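Local coordinates for protein glycosyl hydrolase (Rhizobium leguminosarum bv. trifolii, PDB 5NDX) that probably hydrolyses O-glycosidic bonds as a family 39 glycosyl hydrolase, the bacterial orthologue of human alpha-L-iduronidase, at residues A[271-277]-A[320-324]; A[230-235]-A[415-419]; A[196-200]-A[252-256]; A[179-185]-A[214-220]. The protein carries 2 engineered substitutions. The contacts are given in a common frame with arbitrary orientation. Where two conformers were deposited one is given. Residue numbers count along the deposited sequence, not the author numbering.

Contact 1: residues A[271-277]-A[320-324]. With 8U8 ((2~{R},3~{S},4~{S},5~{R},6~{S})-6-(4-methyl-2-oxidanylidene-chromen-7-yl)oxy-3,4,5-tris(oxidanyl)oxane-2-carboxylic acid), chain M.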
# COMPACT_ATOMS: atom_id res chain seq x y z
N GLY A 271 -15.30 -6.78 -4.53
CA GLY A 271 -15.35 -8.23 -4.15
C GLY A 271 -13.99 -8.94 -4.12
O GLY A 271 -13.65 -9.71 -5.01
N TRP A 272 -13.22 -8.69 -3.06
CA TRP A 272 -11.83 -9.14 -2.96
C TRP A 272 -11.65 -10.63 -3.11
O TRP A 272 -10.59 -11.10 -3.59
CB TRP A 272 -11.24 -8.72 -1.60
CG TRP A 272 -11.65 -9.54 -0.41
CD1 TRP A 272 -12.67 -9.27 0.46
CD2 TRP A 272 -11.05 -10.75 0.06
NE1 TRP A 272 -12.74 -10.23 1.43
CE2 TRP A 272 -11.76 -11.15 1.21
CE3 TRP A 272 -9.99 -11.53 -0.38
CZ2 TRP A 272 -11.44 -12.29 1.92
CZ3 TRP A 272 -9.67 -12.68 0.32
CH2 TRP A 272 -10.38 -13.06 1.45
N SER A 273 -12.62 -11.38 -2.61
CA SER A 273 -12.49 -12.83 -2.55
C SER A 273 -12.94 -13.56 -3.82
O SER A 273 -12.73 -14.77 -3.94
CB SER A 273 -13.23 -13.40 -1.34
OG SER A 273 -14.63 -13.26 -1.53
N ASP A 274 -13.53 -12.88 -4.79
CA ASP A 274 -13.80 -13.52 -6.09
C ASP A 274 -12.47 -13.79 -6.80
O ASP A 274 -11.47 -13.16 -6.48
CB ASP A 274 -14.65 -12.59 -6.95
CG ASP A 274 -16.07 -12.47 -6.42
OD1 ASP A 274 -16.56 -13.48 -5.91
OD2 ASP A 274 -16.67 -11.39 -6.55
N HIS A 275 -12.45 -14.78 -7.70
CA HIS A 275 -11.22 -15.15 -8.39
C HIS A 275 -11.08 -14.38 -9.71
O HIS A 275 -11.90 -14.52 -10.61
CB HIS A 275 -11.16 -16.65 -8.60
CG HIS A 275 -11.18 -17.39 -7.32
ND1 HIS A 275 -10.07 -17.52 -6.53
CD2 HIS A 275 -12.21 -17.95 -6.64
CE1 HIS A 275 -10.39 -18.19 -5.44
NE2 HIS A 275 -11.67 -18.48 -5.49
N HIS A 276 -10.13 -13.44 -9.71
CA HIS A 276 -9.77 -12.69 -10.89
C HIS A 276 -8.24 -12.74 -10.93
O HIS A 276 -7.55 -12.05 -10.14
CB HIS A 276 -10.26 -11.26 -10.79
CG HIS A 276 -11.74 -11.12 -10.59
ND1 HIS A 276 -12.65 -11.43 -11.58
CD2 HIS A 276 -12.46 -10.70 -9.52
CE1 HIS A 276 -13.87 -11.19 -11.13
NE2 HIS A 276 -13.78 -10.76 -9.89
N SER A 277 -7.72 -13.57 -11.83
CA SER A 277 -6.33 -13.94 -11.89
C SER A 277 -5.31 -12.82 -12.19
O SER A 277 -4.15 -12.91 -11.82
CB SER A 277 -6.14 -15.08 -12.87
OG SER A 277 -6.63 -16.28 -12.28
N TRP A 320 -3.71 -16.49 -5.19
CA TRP A 320 -3.17 -15.75 -6.36
C TRP A 320 -4.18 -14.86 -7.06
O TRP A 320 -3.83 -13.75 -7.52
CB TRP A 320 -2.59 -16.73 -7.35
CG TRP A 320 -1.31 -17.44 -6.94
CD1 TRP A 320 -1.19 -18.74 -6.55
CD2 TRP A 320 0.01 -16.90 -6.99
NE1 TRP A 320 0.12 -19.02 -6.30
CE2 TRP A 320 0.88 -17.92 -6.57
CE3 TRP A 320 0.53 -15.65 -7.28
CZ2 TRP A 320 2.27 -17.73 -6.48
CZ3 TRP A 320 1.90 -15.47 -7.19
CH2 TRP A 320 2.75 -16.53 -6.81
N SER A 321 -5.43 -15.32 -7.11
CA SER A 321 -6.50 -14.73 -7.89
C SER A 321 -7.39 -13.86 -7.06
O SER A 321 -8.33 -13.26 -7.58
CB SER A 321 -7.42 -15.85 -8.47
OG SER A 321 -6.67 -16.45 -9.48
N GLN A 322 -7.10 -13.73 -5.79
CA GLN A 322 -7.88 -12.79 -4.97
C GLN A 322 -7.19 -11.44 -4.85
O GLN A 322 -6.02 -11.35 -5.23
CB GLN A 322 -8.13 -13.48 -3.64
CG GLN A 322 -9.04 -14.69 -3.85
CD GLN A 322 -9.24 -15.51 -2.60
OE1 GLN A 322 -8.31 -15.76 -1.84
NE2 GLN A 322 -10.46 -15.88 -2.35
N ARG A 323 -7.89 -10.41 -4.38
CA ARG A 323 -7.31 -9.07 -4.25
C ARG A 323 -6.51 -8.97 -2.97
O ARG A 323 -6.99 -8.48 -1.90
CB ARG A 323 -8.36 -8.01 -4.28
CG ARG A 323 -7.84 -6.56 -4.25
CD ARG A 323 -9.06 -5.64 -4.56
NE ARG A 323 -9.63 -5.39 -3.38
CZ ARG A 323 -10.90 -5.25 -3.05
NH1 ARG A 323 -11.96 -5.20 -3.85
NH2 ARG A 323 -11.04 -5.09 -1.77
N THR A 324 -5.34 -9.54 -3.07
CA THR A 324 -4.43 -9.73 -1.94
C THR A 324 -3.03 -9.42 -2.44
O THR A 324 -2.70 -9.64 -3.64
CB THR A 324 -4.48 -11.17 -1.37
OG1 THR A 324 -3.93 -12.09 -2.30
CG2 THR A 324 -5.94 -11.60 -1.09
C15 8U8 M . -22.98 -4.66 0.04
C13 8U8 M . -22.41 -3.57 -0.66
C14 8U8 M . -23.26 -2.74 -1.40
C16 8U8 M . -22.74 -1.63 -2.08
O9 8U8 M . -23.54 -0.96 -2.73
O8 8U8 M . -21.39 -1.34 -2.05
C11 8U8 M . -20.55 -2.07 -1.25
C10 8U8 M . -19.22 -1.67 -1.13
C12 8U8 M . -21.05 -3.20 -0.55
C7 8U8 M . -20.16 -3.90 0.28
C8 8U8 M . -18.82 -3.49 0.40
C9 8U8 M . -18.34 -2.38 -0.31
O2 8U8 M . -17.04 -1.92 -0.21
C5 8U8 M . -15.88 -2.77 0.17
O1 8U8 M . -15.91 -3.97 -0.61
C1 8U8 M . -15.14 -5.04 -0.21
C6 8U8 M . -14.67 -5.55 -1.44
O7 8U8 M . -14.38 -6.74 -1.46
O6 8U8 M . -14.56 -4.75 -2.35
C2 8U8 M . -13.87 -4.71 0.63
O5 8U8 M . -12.84 -4.22 -0.27
C3 8U8 M . -14.14 -3.71 1.84
O4 8U8 M . -13.97 -4.38 3.04
C4 8U8 M . -15.56 -3.08 1.76
O3 8U8 M . -15.61 -1.93 2.69
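At one edge of the active site of this TIM-barrel glycosidase, the loops that follow strands 261-263 and 307-310 lie against each other and grip the sugar carboxylate of 8U8 in chain M. Trp320 sits at the margin of the contact, its indole leading away to stack on Trp456. Ser321 points its CB toward residues 271-277. Ser321 OG shares a 2.8 Å hydrogen bond with Ser277 OG, and Ser321 O accepts one from His276 N at 2.8 Å. Gln322 extends along the partner loop so that NE2 donates to Ser273 O (3.0 Å), while OE1 is held by the backbone of Gly319. The backbone of Arg323 continues the pairing, with N bonded to Trp272 O at 2.9 Å. Its long side chain runs alongside Trp272, whose CB lies over one face of the Arg323 guanidinium, 3.6 Å from NH2. Thr324 completes the segment by packing CG2 4.1 Å from Trp272 CE3.

The type I turn from Gly271 to Asp274 begins with a residue of positive phi and brings two backbone amides to the ligand: Trp272 N donates to O7 (2.8 Å) and Gly271 N to O6 (3.1 Å). Arg323 NH1 reaches the same O6 at 3.0 Å, giving the carboxylate a charged partner, and Arg323 NH2 makes a very short 2.5 Å hydrogen bond to the sugar hydroxyl O5.

Contact 2: residues A[230-235]-A[415-419]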
# COMPACT_ATOMS: atom_id res chain seq x y z
N ASP A 230 -14.95 -11.88 -15.27
CA ASP A 230 -13.90 -10.86 -15.38
C ASP A 230 -14.34 -9.60 -16.09
O ASP A 230 -13.94 -9.31 -17.22
CB ASP A 230 -12.65 -11.43 -16.04
CG ASP A 230 -11.87 -12.35 -15.12
OD1 ASP A 230 -12.20 -12.50 -13.93
OD2 ASP A 230 -10.92 -12.96 -15.59
N LEU A 231 -15.19 -8.85 -15.43
CA LEU A 231 -15.60 -7.58 -15.95
C LEU A 231 -14.37 -6.65 -15.97
O LEU A 231 -13.40 -6.83 -15.21
CB LEU A 231 -16.71 -7.01 -15.06
CG LEU A 231 -17.97 -7.87 -14.90
CD1 LEU A 231 -18.99 -7.09 -14.07
CD2 LEU A 231 -18.61 -8.30 -16.20
N THR A 232 -14.44 -5.68 -16.87
CA THR A 232 -13.31 -4.81 -17.18
C THR A 232 -13.33 -3.55 -16.29
O THR A 232 -14.28 -2.80 -16.34
CB THR A 232 -13.35 -4.41 -18.67
OG1 THR A 232 -13.10 -5.60 -19.44
CG2 THR A 232 -12.24 -3.43 -18.99
N PRO A 233 -12.33 -3.34 -15.44
CA PRO A 233 -12.29 -2.05 -14.69
C PRO A 233 -12.42 -0.80 -15.59
O PRO A 233 -11.81 -0.76 -16.64
CB PRO A 233 -10.91 -2.06 -14.03
CG PRO A 233 -10.59 -3.52 -13.86
CD PRO A 233 -11.17 -4.19 -15.11
N LYS A 234 -13.22 0.18 -15.19
CA LYS A 234 -13.33 1.48 -15.88
C LYS A 234 -12.60 2.54 -15.02
O LYS A 234 -13.20 3.16 -14.16
CB LYS A 234 -14.82 1.90 -16.06
CG LYS A 234 -15.55 1.25 -17.24
CD LYS A 234 -15.22 -0.23 -17.34
CE LYS A 234 -16.10 -1.12 -18.26
NZ LYS A 234 -16.91 -2.07 -17.41
N THR A 235 -11.31 2.67 -15.21
CA THR A 235 -10.50 3.42 -14.26
C THR A 235 -10.81 4.92 -14.30
O THR A 235 -10.91 5.56 -13.25
CB THR A 235 -8.99 3.15 -14.43
OG1 THR A 235 -8.61 3.38 -15.78
CG2 THR A 235 -8.66 1.74 -14.09
N VAL A 415 -3.74 -0.47 -20.00
CA VAL A 415 -5.12 -0.15 -20.42
C VAL A 415 -6.12 -0.94 -19.55
O VAL A 415 -5.76 -1.95 -18.91
CB VAL A 415 -5.36 -0.51 -21.91
CG1 VAL A 415 -4.45 0.32 -22.85
CG2 VAL A 415 -5.13 -2.01 -22.19
N ASP A 416 -7.37 -0.49 -19.57
CA ASP A 416 -8.42 -1.12 -18.79
C ASP A 416 -8.63 -2.58 -19.20
O ASP A 416 -8.80 -3.45 -18.34
CB ASP A 416 -9.72 -0.33 -18.96
CG ASP A 416 -9.70 0.98 -18.19
OD1 ASP A 416 -8.73 1.28 -17.46
OD2 ASP A 416 -10.66 1.73 -18.29
N ALA A 417 -8.57 -2.85 -20.50
CA ALA A 417 -8.81 -4.23 -20.96
C ALA A 417 -7.72 -5.18 -20.49
O ALA A 417 -6.49 -4.95 -20.66
CB ALA A 417 -9.05 -4.30 -22.47
N ILE A 418 -8.18 -6.28 -19.92
CA ILE A 418 -7.32 -7.28 -19.28
C ILE A 418 -6.58 -8.17 -20.28
O ILE A 418 -5.46 -8.57 -20.08
CB ILE A 418 -8.20 -8.17 -18.37
CG1 ILE A 418 -8.72 -7.31 -17.20
CG2 ILE A 418 -7.41 -9.35 -17.79
CD1 ILE A 418 -10.04 -7.80 -16.67
N ASN A 419 -7.24 -8.44 -21.38
CA ASN A 419 -6.90 -9.37 -22.42
C ASN A 419 -6.11 -8.70 -23.56
O ASN A 419 -6.20 -9.19 -24.69
CB ASN A 419 -8.26 -9.87 -23.01
CG ASN A 419 -9.14 -8.70 -23.49
OD1 ASN A 419 -8.97 -8.23 -24.58
ND2 ASN A 419 -9.98 -8.17 -22.62
O HOH W 1 -11.01 -6.95 -20.14
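The carboxylate of Asp416 receives two hydrogen bonds from Thr235, one from OG1 to OD1 (2.7 Å) and one from the backbone N to OD2 (3.3 Å). A single side chain thus binds both the hydroxyl and the amide of Thr235, where the loop leads into the helix. Asp416 OD1 also forms a salt bridge with Arg290 of helix 282-300, a second partner for the carboxylate. Farther along, water 1 joins the two loops, lying 2.6 Å from Thr232 OG1 and accepting from Ile418 N at 2.9 Å. The packing around these polar links is modest: Thr232 CG2 comes within 3.5 Å of Asp416 O, and Ile418 CD1 rests 4.1 Å from Pro233 CD and 3.8 Å from Leu231 O. Both Pro233 and Ile418 also lean on Tyr283. This is structural packing away from the annotated sites, in which the loop leading from strand 216-219 into the next helix of the TIM barrel meets a loop between strands 407-413 and 422-431 of the large mixed sheet.

Contact 3: residues A[196-200]-A[252-256]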
# COMPACT_ATOMS: atom_id res chain seq x y z
N MET A 196 -23.19 15.49 4.82
CA MET A 196 -22.74 16.75 4.27
C MET A 196 -23.68 17.90 4.71
O MET A 196 -23.19 18.94 5.13
CB MET A 196 -22.67 16.66 2.74
CG MET A 196 -21.65 15.61 2.23
SD MET A 196 -20.08 15.46 3.13
CE MET A 196 -19.34 16.75 2.27
N ALA A 197 -25.00 17.67 4.61
CA ALA A 197 -26.00 18.64 5.11
C ALA A 197 -25.78 18.89 6.60
O ALA A 197 -25.64 20.04 7.03
CB ALA A 197 -27.42 18.14 4.85
N HIS A 198 -25.67 17.81 7.37
CA HIS A 198 -25.39 17.93 8.81
C HIS A 198 -24.14 18.69 9.16
O HIS A 198 -24.14 19.47 10.11
CB HIS A 198 -25.34 16.54 9.43
CG HIS A 198 -25.33 16.55 10.92
ND1 HIS A 198 -24.21 16.21 11.64
CD2 HIS A 198 -26.29 16.87 11.82
CE1 HIS A 198 -24.48 16.32 12.93
NE2 HIS A 198 -25.73 16.72 13.07
N CYS A 199 -23.05 18.46 8.43
CA CYS A 199 -21.78 19.14 8.72
C CYS A 199 -21.72 20.57 8.17
O CYS A 199 -20.91 21.36 8.61
CB CYS A 199 -20.57 18.33 8.19
SG CYS A 199 -20.29 16.81 9.13
N ASP A 200 -22.57 20.88 7.20
CA ASP A 200 -22.63 22.21 6.62
C ASP A 200 -23.48 23.21 7.45
O ASP A 200 -22.95 24.11 8.04
CB ASP A 200 -23.16 22.12 5.20
CG ASP A 200 -23.14 23.45 4.48
OD1 ASP A 200 -22.36 24.33 4.84
OD2 ASP A 200 -23.85 23.58 3.51
N HIS A 252 -23.99 22.57 -3.64
CA HIS A 252 -24.84 22.49 -2.44
C HIS A 252 -24.20 22.83 -1.12
O HIS A 252 -24.91 23.15 -0.18
CB HIS A 252 -25.42 21.10 -2.31
CG HIS A 252 -26.42 20.80 -3.36
ND1 HIS A 252 -26.22 19.86 -4.34
CD2 HIS A 252 -27.62 21.36 -3.61
CE1 HIS A 252 -27.26 19.83 -5.14
NE2 HIS A 252 -28.13 20.73 -4.72
N HIS A 253 -22.88 22.67 -1.00
CA HIS A 253 -22.20 22.87 0.28
C HIS A 253 -20.84 23.50 0.02
O HIS A 253 -19.81 22.93 0.37
CB HIS A 253 -22.05 21.55 1.07
CG HIS A 253 -23.33 20.82 1.31
ND1 HIS A 253 -23.67 19.66 0.64
CD2 HIS A 253 -24.37 21.08 2.13
CE1 HIS A 253 -24.84 19.22 1.05
NE2 HIS A 253 -25.30 20.07 1.95
N PRO A 254 -20.83 24.70 -0.61
CA PRO A 254 -19.57 25.33 -1.03
C PRO A 254 -18.54 25.50 0.08
O PRO A 254 -17.35 25.49 -0.19
CB PRO A 254 -20.01 26.70 -1.59
CG PRO A 254 -21.40 26.94 -1.04
CD PRO A 254 -22.00 25.57 -0.91
N ARG A 255 -18.98 25.64 1.33
CA ARG A 255 -18.05 25.76 2.45
C ARG A 255 -17.22 24.49 2.68
O ARG A 255 -16.17 24.57 3.27
CB ARG A 255 -18.81 26.13 3.75
CG ARG A 255 -17.90 26.66 4.86
CD ARG A 255 -18.62 27.21 6.12
NE ARG A 255 -18.73 26.21 7.21
CZ ARG A 255 -19.74 25.35 7.38
NH1 ARG A 255 -20.76 25.36 6.53
NH2 ARG A 255 -19.75 24.48 8.40
N LEU A 256 -17.73 23.33 2.28
CA LEU A 256 -17.01 22.06 2.41
C LEU A 256 -16.21 21.63 1.16
O LEU A 256 -15.38 20.75 1.26
CB LEU A 256 -18.00 20.95 2.78
CG LEU A 256 -18.90 21.20 4.01
CD1 LEU A 256 -19.89 20.06 4.15
CD2 LEU A 256 -18.17 21.40 5.32
O HOH W 2 -21.64 25.43 2.41
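Asp200, the last residue of helix 190-200, adopts the t rotamer and so swings its carboxylate across to the segment that follows helix 235-252. There Asp200 OD1 forms a short salt bridge with Arg255 NH1 (2.5 Å). Arg255 starts out extended, t at both chi1 and chi2, and then bends near 90° at chi3. The bend curls the guanidinium back to the end of the helix, where Arg255 NH1 also donates to Asp200 O (2.9 Å), with weak bonds from NH2 to Asp200 O (3.2 Å) and Cys199 O (3.3 Å). The backbone carbonyls at the helix C terminus are thereby met by a cation. Water 2 reinforces the link, donating to Asp200 OD1 at 2.8 Å and accepting from Arg255 N at 2.9 Å.

His253, in the m rotamer, has Met196 O over one face of its imidazole and Asp200 OD2 at the ring edge, 2.9 Å from His253 CD2. Met196 CB makes an off-centre CH-pi contact 4.1 Å from the His253 ring centroid. The buried His253 ND1 has no polar partner in the model. Met196 is m at all three chi angles, which folds its thioether back so that CE touches Leu256 CD1 at 3.8 Å. Cys199 packs onto Tyr163 of helix 155-171. The contact thus ties the C-terminal end of helix 190-200 to the turn that follows helix 235-252, with Leu256 packed against Ile214 in the loop that leads into strand 216-219.

Contact 4: residues A[179-185]-A[214-220]. With 8U8 ((2~{R},3~{S},4~{S},5~{R},6~{S})-6-(4-methyl-2-oxidanylidene-chromen-7-yl)oxy-3,4,5-tris(oxidanyl)oxane-2-carboxylic acid), chain N; 8U8 ((2~{R},3~{S},4~{S},5~{R},6~{S})-6-(4-methyl-2-oxidanylidene-chromen-7-yl)oxy-3,4,5-tris(oxidanyl)oxane-2-carboxylic acid), chain M.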
# COMPACT_ATOMS: atom_id res chain seq x y z
N MET A 179 -10.82 14.11 11.97
CA MET A 179 -12.02 13.32 11.87
C MET A 179 -12.65 13.55 10.52
O MET A 179 -12.68 14.68 10.03
CB MET A 179 -13.04 13.70 12.92
CG MET A 179 -14.31 12.85 12.85
SD MET A 179 -13.99 11.11 13.20
CE MET A 179 -15.50 10.32 12.61
N GLY A 180 -13.16 12.50 9.92
CA GLY A 180 -13.81 12.62 8.63
C GLY A 180 -14.68 11.46 8.31
O GLY A 180 -14.84 10.53 9.11
N GLY A 181 -15.29 11.53 7.13
CA GLY A 181 -16.26 10.55 6.72
C GLY A 181 -16.97 11.02 5.48
O GLY A 181 -16.55 12.00 4.87
N PRO A 182 -18.04 10.35 5.10
CA PRO A 182 -18.63 9.19 5.77
C PRO A 182 -18.11 7.80 5.34
O PRO A 182 -18.59 6.79 5.87
CB PRO A 182 -20.11 9.29 5.36
CG PRO A 182 -20.09 10.01 4.03
CD PRO A 182 -18.82 10.82 3.95
N GLY A 183 -17.14 7.72 4.44
CA GLY A 183 -16.71 6.42 3.92
C GLY A 183 -17.83 5.60 3.26
O GLY A 183 -17.95 4.38 3.49
N THR A 184 -18.65 6.27 2.46
CA THR A 184 -19.79 5.66 1.80
C THR A 184 -19.40 4.92 0.52
O THR A 184 -18.45 5.32 -0.18
CB THR A 184 -20.89 6.71 1.50
OG1 THR A 184 -20.29 7.95 1.08
CG2 THR A 184 -21.73 6.96 2.76
N ALA A 185 -20.15 3.86 0.22
CA ALA A 185 -19.84 2.98 -0.91
C ALA A 185 -20.50 3.41 -2.23
O ALA A 185 -19.99 3.09 -3.29
CB ALA A 185 -20.25 1.55 -0.59
N ILE A 214 -15.64 18.62 10.39
CA ILE A 214 -15.23 17.58 9.44
C ILE A 214 -13.94 18.07 8.78
O ILE A 214 -13.88 19.17 8.24
CB ILE A 214 -16.35 17.22 8.43
CG1 ILE A 214 -15.88 16.08 7.51
CG2 ILE A 214 -16.77 18.43 7.61
CD1 ILE A 214 -17.02 15.39 6.75
N ASP A 215 -12.89 17.26 8.90
CA ASP A 215 -11.57 17.63 8.42
C ASP A 215 -11.30 17.09 7.03
O ASP A 215 -10.40 17.56 6.39
CB ASP A 215 -10.53 17.14 9.39
CG ASP A 215 -10.68 17.80 10.77
OD1 ASP A 215 -10.70 19.02 10.81
OD2 ASP A 215 -10.82 17.10 11.79
N TYR A 216 -12.07 16.10 6.58
CA TYR A 216 -11.90 15.55 5.21
C TYR A 216 -13.17 14.80 4.83
O TYR A 216 -13.90 14.31 5.69
CB TYR A 216 -10.62 14.67 5.10
CG TYR A 216 -10.71 13.42 5.93
CD1 TYR A 216 -11.34 12.29 5.43
CD2 TYR A 216 -10.26 13.39 7.24
CE1 TYR A 216 -11.47 11.13 6.21
CE2 TYR A 216 -10.40 12.25 8.03
CZ TYR A 216 -11.00 11.11 7.49
OH TYR A 216 -11.18 9.95 8.24
N ILE A 217 -13.39 14.67 3.53
CA ILE A 217 -14.50 13.94 3.00
C ILE A 217 -14.01 12.64 2.36
O ILE A 217 -13.18 12.67 1.46
CB ILE A 217 -15.26 14.81 1.99
CG1 ILE A 217 -15.85 16.04 2.71
CG2 ILE A 217 -16.38 14.02 1.35
CD1 ILE A 217 -16.19 17.17 1.79
N SER A 218 -14.56 11.50 2.81
CA SER A 218 -14.14 10.22 2.29
C SER A 218 -15.28 9.45 1.65
O SER A 218 -16.40 9.40 2.20
CB SER A 218 -13.48 9.37 3.37
OG SER A 218 -14.36 9.12 4.41
N ILE A 219 -14.98 8.85 0.51
CA ILE A 219 -15.85 7.93 -0.20
C ILE A 219 -15.05 6.73 -0.71
O ILE A 219 -13.82 6.80 -0.73
CB ILE A 219 -16.49 8.63 -1.42
CG1 ILE A 219 -15.45 9.19 -2.36
CG2 ILE A 219 -17.40 9.77 -0.95
CD1 ILE A 219 -16.06 9.83 -3.59
N HIS A 220 -15.73 5.63 -1.07
CA HIS A 220 -15.12 4.57 -1.87
C HIS A 220 -15.64 4.67 -3.30
O HIS A 220 -16.84 4.70 -3.53
CB HIS A 220 -15.47 3.10 -1.54
CG HIS A 220 -15.78 2.79 -0.15
ND1 HIS A 220 -15.20 3.45 0.91
CD2 HIS A 220 -16.55 1.82 0.38
CE1 HIS A 220 -15.59 2.90 2.04
NE2 HIS A 220 -16.45 1.94 1.75
C15 8U8 N . -7.55 10.50 5.71
C13 8U8 N . -6.71 11.57 5.38
C14 8U8 N . -7.20 12.87 5.41
C16 8U8 N . -6.35 13.94 5.16
O9 8U8 N . -6.81 15.07 5.14
O8 8U8 N . -5.06 13.72 4.81
C11 8U8 N . -4.55 12.47 4.82
C10 8U8 N . -3.21 12.37 4.55
C12 8U8 N . -5.35 11.37 5.09
C7 8U8 N . -4.75 10.12 5.10
C8 8U8 N . -3.39 10.01 4.82
C9 8U8 N . -2.60 11.13 4.55
O2 8U8 N . -1.26 10.97 4.30
C5 8U8 N . -0.37 12.11 4.47
O1 8U8 N . -0.46 12.74 3.18
C1 8U8 N . 0.42 13.86 2.91
C6 8U8 N . 0.10 15.08 3.84
O7 8U8 N . -1.05 15.19 4.32
O6 8U8 N . 1.04 15.84 4.10
C2 8U8 N . 1.84 13.34 3.10
O5 8U8 N . 2.85 14.36 2.83
C3 8U8 N . 2.01 12.78 4.54
O4 8U8 N . 3.30 12.24 4.63
C4 8U8 N . 1.01 11.65 4.78
O3 8U8 N . 1.06 11.18 6.13
C15 8U8 M . -22.98 -4.66 0.04
C13 8U8 M . -22.41 -3.57 -0.66
C14 8U8 M . -23.26 -2.74 -1.40
C16 8U8 M . -22.74 -1.63 -2.08
O9 8U8 M . -23.54 -0.96 -2.73
O8 8U8 M . -21.39 -1.34 -2.05
C11 8U8 M . -20.55 -2.07 -1.25
C10 8U8 M . -19.22 -1.67 -1.13
C12 8U8 M . -21.05 -3.20 -0.55
C7 8U8 M . -20.16 -3.90 0.28
C8 8U8 M . -18.82 -3.49 0.40
C9 8U8 M . -18.34 -2.38 -0.31
O2 8U8 M . -17.04 -1.92 -0.21
C5 8U8 M . -15.88 -2.77 0.17
O1 8U8 M . -15.91 -3.97 -0.61
C1 8U8 M . -15.14 -5.04 -0.21
C6 8U8 M . -14.67 -5.55 -1.44
O7 8U8 M . -14.38 -6.74 -1.46
O6 8U8 M . -14.56 -4.75 -2.35
C2 8U8 M . -13.87 -4.71 0.63
O5 8U8 M . -12.84 -4.22 -0.27
C3 8U8 M . -14.14 -3.71 1.84
O4 8U8 M . -13.97 -4.38 3.04
C4 8U8 M . -15.56 -3.08 1.76
O3 8U8 M . -15.61 -1.93 2.69
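A cis peptide bond before Pro182 interrupts strand 179-184 in the middle of its pairing with strand 216-219. The strands run parallel, 12° apart with axes 4.6 Å apart, as adjacent staves of the TIM barrel. Before the proline, Ser218 N donates to Gly181 O (2.9 Å). Pro182 has no amide hydrogen to give, and Gly183, with positive phi, supplies N to Ser218 O at 2.9 Å. Pairing continues with His220 N to Thr184 O (2.9 Å). At the other end Asp215 N bonds to Met179 O (2.8 Å) and Asp215 OD2 accepts from Met179 N (3.0 Å); OD2 also forms a salt bridge with Arg213.

Gly180 leaves room for Tyr216: its CA sits 3.5 Å from the ring centroid in a CH-pi contact, and a CB would clash with the ring. The opposite face of Tyr216 meets C14 of the 8U8 in chain N, 3.6 Å from CG, while its OH bonds to Phe141 O.

Ala185 CB lies 3.4 Å from C10 of the chain M 8U8. Ala185 and His220, at the C-terminal ends of the two strands, thus line that pocket, with His220 bonded through ND1 to Asp264 and weakly through NE2 to Gln146, which replaces the residue at the predicted proton-donor position.

In the fold
Contacts 4 and 3 belong to the same part of the TIM barrel and interlock along the chain, in the order 179-185, 196-200, 214-220, 252-256. Their centres are 13 Å apart, and Met196 and Leu256 pack on Ile217, so the outer helical layer of contact 3 backs the strands of contact 4. Contacts 1 and 2, with centres 14 Å apart, are joined by a probable hydrogen bond between His276 and Asp230. Contact 2 spans 180 residues to reach the large mixed sheet, and both segments of contact 1 fall within that span. Contacts 1 and 4, centres 26 Å apart, touch the same 8U8 of chain M, which places them around one active-site pocket.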